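PDB 6RXD: histidine acid phosphatase from Bifidobacterium longum subsp. infantis, which probably removes phosphate groups from inositol polyphosphates such as phytate, and from 2,3-bisphosphoglycerate, as a multiple inositol polyphosphate phosphatase. Local coordinates for residues F181-H191 with R396-P405. Numbering follows the deposited sequence.
Sequences FQKNPDTLYFH and RFAHAETMMP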
loop_
_atom_site.group_PDB
_atom_site.type_symbol
_atom_site.label_atom_id
_atom_site.label_comp_id
_atom_site.label_asym_id
_atom_site.label_seq_id
_atom_site.Cartn_x
_atom_site.Cartn_y
_atom_site.Cartn_z
ATOM N N PHE A 181 2.962 -15.904 12.384
ATOM C CA PHE A 181 1.982 -14.871 12.059
ATOM C C PHE A 181 0.542 -15.242 12.375
ATOM O O PHE A 181 -0.001 -16.189 11.816
ATOM C CB PHE A 181 2.140 -14.457 10.591
ATOM C CG PHE A 181 3.380 -13.660 10.348
ATOM C CD1 PHE A 181 3.329 -12.276 10.345
ATOM C CD2 PHE A 181 4.608 -14.287 10.221
ATOM C CE1 PHE A 181 4.477 -11.525 10.168
ATOM C CE2 PHE A 181 5.764 -13.542 10.045
ATOM C CZ PHE A 181 5.693 -12.159 10.031
ATOM N N GLN A 182 -0.060 -14.487 13.290
ATOM C CA GLN A 182 -1.463 -14.653 13.644
ATOM C C GLN A 182 -2.352 -13.986 12.596
ATOM O O GLN A 182 -2.181 -12.816 12.290
ATOM C CB GLN A 182 -1.719 -14.000 14.998
ATOM C CG GLN A 182 -3.182 -13.905 15.390
ATOM C CD GLN A 182 -3.754 -15.231 15.824
ATOM O OE1 GLN A 182 -3.038 -16.224 15.922
ATOM N NE2 GLN A 182 -5.059 -15.259 16.078
ATOM N N LYS A 183 -3.308 -14.728 12.049
ATOM C CA LYS A 183 -4.237 -14.143 11.089
ATOM C C LYS A 183 -5.265 -13.276 11.817
ATOM O O LYS A 183 -5.903 -13.725 12.779
ATOM C CB LYS A 183 -4.918 -15.251 10.276
ATOM C CG LYS A 183 -3.967 -15.960 9.320
ATOM C CD LYS A 183 -4.696 -16.961 8.420
ATOM C CE LYS A 183 -5.200 -18.168 9.202
ATOM N NZ LYS A 183 -5.674 -19.238 8.267
ATOM N N ASN A 184 -5.393 -12.022 11.389
ATOM C CA ASN A 184 -6.375 -11.113 11.982
ATOM C C ASN A 184 -7.073 -10.283 10.911
ATOM O O ASN A 184 -6.819 -9.085 10.775
ATOM C CB ASN A 184 -5.707 -10.185 13.007
ATOM C CG ASN A 184 -6.703 -9.548 13.953
ATOM O OD1 ASN A 184 -7.908 -9.510 13.677
ATOM N ND2 ASN A 184 -6.208 -9.039 15.074
ATOM N N PRO A 185 -7.977 -10.912 10.152
ATOM C CA PRO A 185 -8.586 -10.173 9.045
ATOM C C PRO A 185 -9.642 -9.163 9.505
ATOM O O PRO A 185 -10.089 -8.368 8.679
ATOM C CB PRO A 185 -9.223 -11.288 8.202
ATOM C CG PRO A 185 -9.478 -12.391 9.169
ATOM C CD PRO A 185 -8.326 -12.343 10.124
ATOM N N ASP A 186 -10.029 -9.176 10.782
ATOM C CA ASP A 186 -10.962 -8.167 11.271
ATOM C C ASP A 186 -10.276 -6.817 11.380
ATOM O O ASP A 186 -10.905 -5.775 11.223
ATOM C CB ASP A 186 -11.537 -8.547 12.637
ATOM C CG ASP A 186 -12.455 -9.750 12.568
ATOM O OD1 ASP A 186 -12.800 -10.167 11.444
ATOM O OD2 ASP A 186 -12.839 -10.263 13.644
ATOM N N THR A 187 -8.978 -6.834 11.641
ATOM C CA THR A 187 -8.256 -5.565 11.743
ATOM C C THR A 187 -7.378 -5.293 10.531
ATOM O O THR A 187 -6.961 -4.161 10.322
ATOM C CB THR A 187 -7.372 -5.496 12.999
ATOM O OG1 THR A 187 -6.346 -6.486 12.908
ATOM C CG2 THR A 187 -8.192 -5.719 14.273
ATOM N N LEU A 188 -7.088 -6.323 9.741
ATOM C CA LEU A 188 -6.180 -6.163 8.615
ATOM C C LEU A 188 -6.799 -6.513 7.258
ATOM O O LEU A 188 -6.116 -6.493 6.236
ATOM C CB LEU A 188 -4.908 -6.985 8.839
ATOM C CG LEU A 188 -4.173 -6.696 10.160
ATOM C CD1 LEU A 188 -3.036 -7.694 10.373
ATOM C CD2 LEU A 188 -3.625 -5.272 10.176
ATOM N N TYR A 189 -8.088 -6.830 7.256
ATOM C CA TYR A 189 -8.810 -7.057 6.006
ATOM C C TYR A 189 -10.277 -6.706 6.229
ATOM O O TYR A 189 -11.178 -7.458 5.855
ATOM C CB TYR A 189 -8.662 -8.514 5.565
ATOM C CG TYR A 189 -8.583 -8.726 4.066
ATOM C CD1 TYR A 189 -9.678 -9.213 3.351
ATOM C CD2 TYR A 189 -7.410 -8.467 3.371
ATOM C CE1 TYR A 189 -9.598 -9.427 1.985
ATOM C CE2 TYR A 189 -7.320 -8.677 1.998
ATOM C CZ TYR A 189 -8.416 -9.163 1.318
ATOM O OH TYR A 189 -8.333 -9.365 -0.038
ATOM N N PHE A 190 -10.505 -5.544 6.840
ATOM C CA PHE A 190 -11.844 -5.133 7.259
ATOM C C PHE A 190 -12.724 -4.684 6.104
ATOM O O PHE A 190 -13.912 -4.416 6.294
ATOM C CB PHE A 190 -11.758 -4.010 8.312
ATOM C CG PHE A 190 -10.725 -2.952 8.000
ATOM C CD1 PHE A 190 -10.909 -2.052 6.943
ATOM C CD2 PHE A 190 -9.576 -2.856 8.767
ATOM C CE1 PHE A 190 -9.943 -1.081 6.652
ATOM C CE2 PHE A 190 -8.608 -1.892 8.482
ATOM C CZ PHE A 190 -8.797 -1.004 7.426
ATOM N N HIS A 191 -12.149 -4.614 4.907
ATOM C CA HIS A 191 -12.838 -4.023 3.763
ATOM C C HIS A 191 -13.646 -5.057 2.976
ATOM O O HIS A 191 -14.394 -4.704 2.070
ATOM C CB HIS A 191 -11.834 -3.304 2.852
ATOM C CG HIS A 191 -10.763 -4.205 2.313
ATOM N ND1 HIS A 191 -9.774 -4.744 3.105
ATOM C CD2 HIS A 191 -10.560 -4.683 1.064
ATOM C CE1 HIS A 191 -8.989 -5.509 2.356
ATOM N NE2 HIS A 191 -9.447 -5.490 1.118
ATOM N N ARG A 396 2.029 -5.636 12.457
ATOM C CA ARG A 396 0.935 -6.078 11.587
ATOM C C ARG A 396 1.260 -5.801 10.129
ATOM O O ARG A 396 1.879 -4.778 9.815
ATOM C CB ARG A 396 -0.357 -5.318 11.917
ATOM C CG ARG A 396 -0.826 -5.378 13.367
ATOM C CD ARG A 396 -1.897 -4.330 13.568
ATOM N NE ARG A 396 -2.406 -4.254 14.942
ATOM C CZ ARG A 396 -1.881 -3.492 15.894
ATOM N NH1 ARG A 396 -0.816 -2.742 15.639
ATOM N NH2 ARG A 396 -2.426 -3.478 17.109
ATOM N N PHE A 397 0.809 -6.699 9.250
ATOM C CA PHE A 397 1.120 -6.629 7.820
ATOM C C PHE A 397 -0.133 -6.815 6.993
ATOM O O PHE A 397 -0.882 -7.766 7.196
ATOM C CB PHE A 397 2.187 -7.673 7.468
ATOM C CG PHE A 397 3.457 -7.454 8.218
ATOM C CD1 PHE A 397 4.461 -6.666 7.681
ATOM C CD2 PHE A 397 3.596 -7.933 9.522
ATOM C CE1 PHE A 397 5.613 -6.401 8.395
ATOM C CE2 PHE A 397 4.742 -7.672 10.249
ATOM C CZ PHE A 397 5.752 -6.906 9.694
ATOM N N ALA A 398 -0.376 -5.881 6.076
ATOM C CA ALA A 398 -1.660 -5.820 5.396
ATOM C C ALA A 398 -1.540 -5.177 4.017
ATOM O O ALA A 398 -0.612 -5.475 3.273
ATOM C CB ALA A 398 -2.692 -5.082 6.276
ATOM N N HIS A 399 -2.463 -4.277 3.689
ATOM C CA HIS A 399 -2.688 -3.880 2.295
ATOM C C HIS A 399 -2.939 -2.398 2.091
ATOM O O HIS A 399 -3.203 -1.661 3.042
ATOM C CB HIS A 399 -3.893 -4.663 1.764
ATOM C CG HIS A 399 -3.789 -6.127 2.021
ATOM N ND1 HIS A 399 -3.235 -7.000 1.112
ATOM C CD2 HIS A 399 -4.104 -6.863 3.116
ATOM C CE1 HIS A 399 -3.225 -8.218 1.631
ATOM N NE2 HIS A 399 -3.746 -8.160 2.842
ATOM N N ALA A 400 -2.893 -1.956 0.838
ATOM C CA ALA A 400 -3.274 -0.579 0.538
ATOM C C ALA A 400 -4.709 -0.332 0.961
ATOM O O ALA A 400 -5.065 0.775 1.380
ATOM C CB ALA A 400 -3.105 -0.294 -0.943
ATOM N N GLU A 401 -5.537 -1.368 0.845
ATOM C CA GLU A 401 -6.936 -1.273 1.236
ATOM C C GLU A 401 -7.090 -1.128 2.742
ATOM O O GLU A 401 -8.174 -0.795 3.231
ATOM C CB GLU A 401 -7.710 -2.507 0.750
ATOM C CG GLU A 401 -7.974 -2.535 -0.760
ATOM C CD GLU A 401 -6.740 -2.875 -1.598
ATOM O OE1 GLU A 401 -6.772 -2.604 -2.813
ATOM O OE2 GLU A 401 -5.745 -3.419 -1.062
ATOM N N THR A 402 -6.014 -1.410 3.471
ATOM C CA THR A 402 -5.978 -1.197 4.917
ATOM C C THR A 402 -5.451 0.197 5.217
ATOM O O THR A 402 -6.010 0.925 6.036
ATOM C CB THR A 402 -5.080 -2.256 5.582
ATOM O OG1 THR A 402 -5.377 -3.535 5.010
ATOM C CG2 THR A 402 -5.310 -2.327 7.082
ATOM N N MET A 403 -4.355 0.564 4.558
ATOM C CA MET A 403 -3.691 1.837 4.831
ATOM C C MET A 403 -4.494 3.070 4.401
ATOM O O MET A 403 -4.553 4.049 5.141
ATOM C CB MET A 403 -2.294 1.866 4.187
ATOM C CG MET A 403 -1.527 3.164 4.459
ATOM S SD MET A 403 -1.200 3.456 6.225
ATOM C CE MET A 403 0.079 2.243 6.537
ATOM N N MET A 404 -5.114 3.028 3.224
ATOM C CA MET A 404 -5.814 4.216 2.735
ATOM C C MET A 404 -6.935 4.660 3.679
ATOM O O MET A 404 -7.011 5.828 4.039
ATOM C CB MET A 404 -6.322 4.012 1.304
ATOM C CG MET A 404 -5.190 3.954 0.307
ATOM S SD MET A 404 -5.768 3.826 -1.391
ATOM C CE MET A 404 -6.106 2.093 -1.489
ATOM N N PRO A 405 -7.814 3.740 4.093
ATOM C CA PRO A 405 -8.833 4.250 5.022
ATOM C C PRO A 405 -8.270 4.556 6.409
ATOM O O PRO A 405 -8.760 5.472 7.070
ATOM C CB PRO A 405 -9.872 3.124 5.069
ATOM C CG PRO A 405 -9.130 1.886 4.639
ATOM C CD PRO A 405 -8.103 2.372 3.630
HETATM O O HOH W 1 -4.472 -6.151 14.918
HETATM O O HOH W 2 -8.218 -3.744 5.338
#
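Leu188 and Ala398 bring the two backbones closest, with CA atoms 5.6 Å apart. Leu188 ends the short helix 185-188; Ala398 ends a strand. His399 occupies the N-cap position of the helix that follows, and its backbone N donates to Thr402 OG1. Thr402 OG1 also lies 3.3 Å from Leu188 O, a weak hydrogen bond at most. Leu188 lays its CD2 against Arg396 CB (3.7 Å), crossing that side chain at about a right angle.

Tyr189 turns its ring edge toward the face of His399 in an offset edge-to-face pair, centroids 5.2 Å apart and planes at 80°. His191 CE1 sits over the centre of the Tyr189 ring. The His191 ring takes Glu401 CB over one face, 3.5 Å from its centroid, a CH-pi contact. The His191 CG stands between the backbone N and the carbonyl carbon (chi1 60°), which directs the ring at Glu401. A water joins His191 ND1 (2.9 Å) to Thr402 OG1 and lies over the face of the Phe190 ring. Phe190 CE2 meets Thr402 CG2 at 3.6 Å. With an alanine in place of His191, this water would probably lose a partner and Glu401 CB the ring it rests on.

His399-Ala400-Glu401 matches the HAE motif characteristic of the MINPP branch of histidine phosphatases. His399 NE2 bonds Ser138, and Glu401 pairs with Lys357. Leu188 and Thr402 rest on Met42 of strand 34-44, while helix 372-386 packs on Phe190 and Thr402 through Leu374. Strand 132-137 lies between strands 181-183 and 391-398, parallel to both.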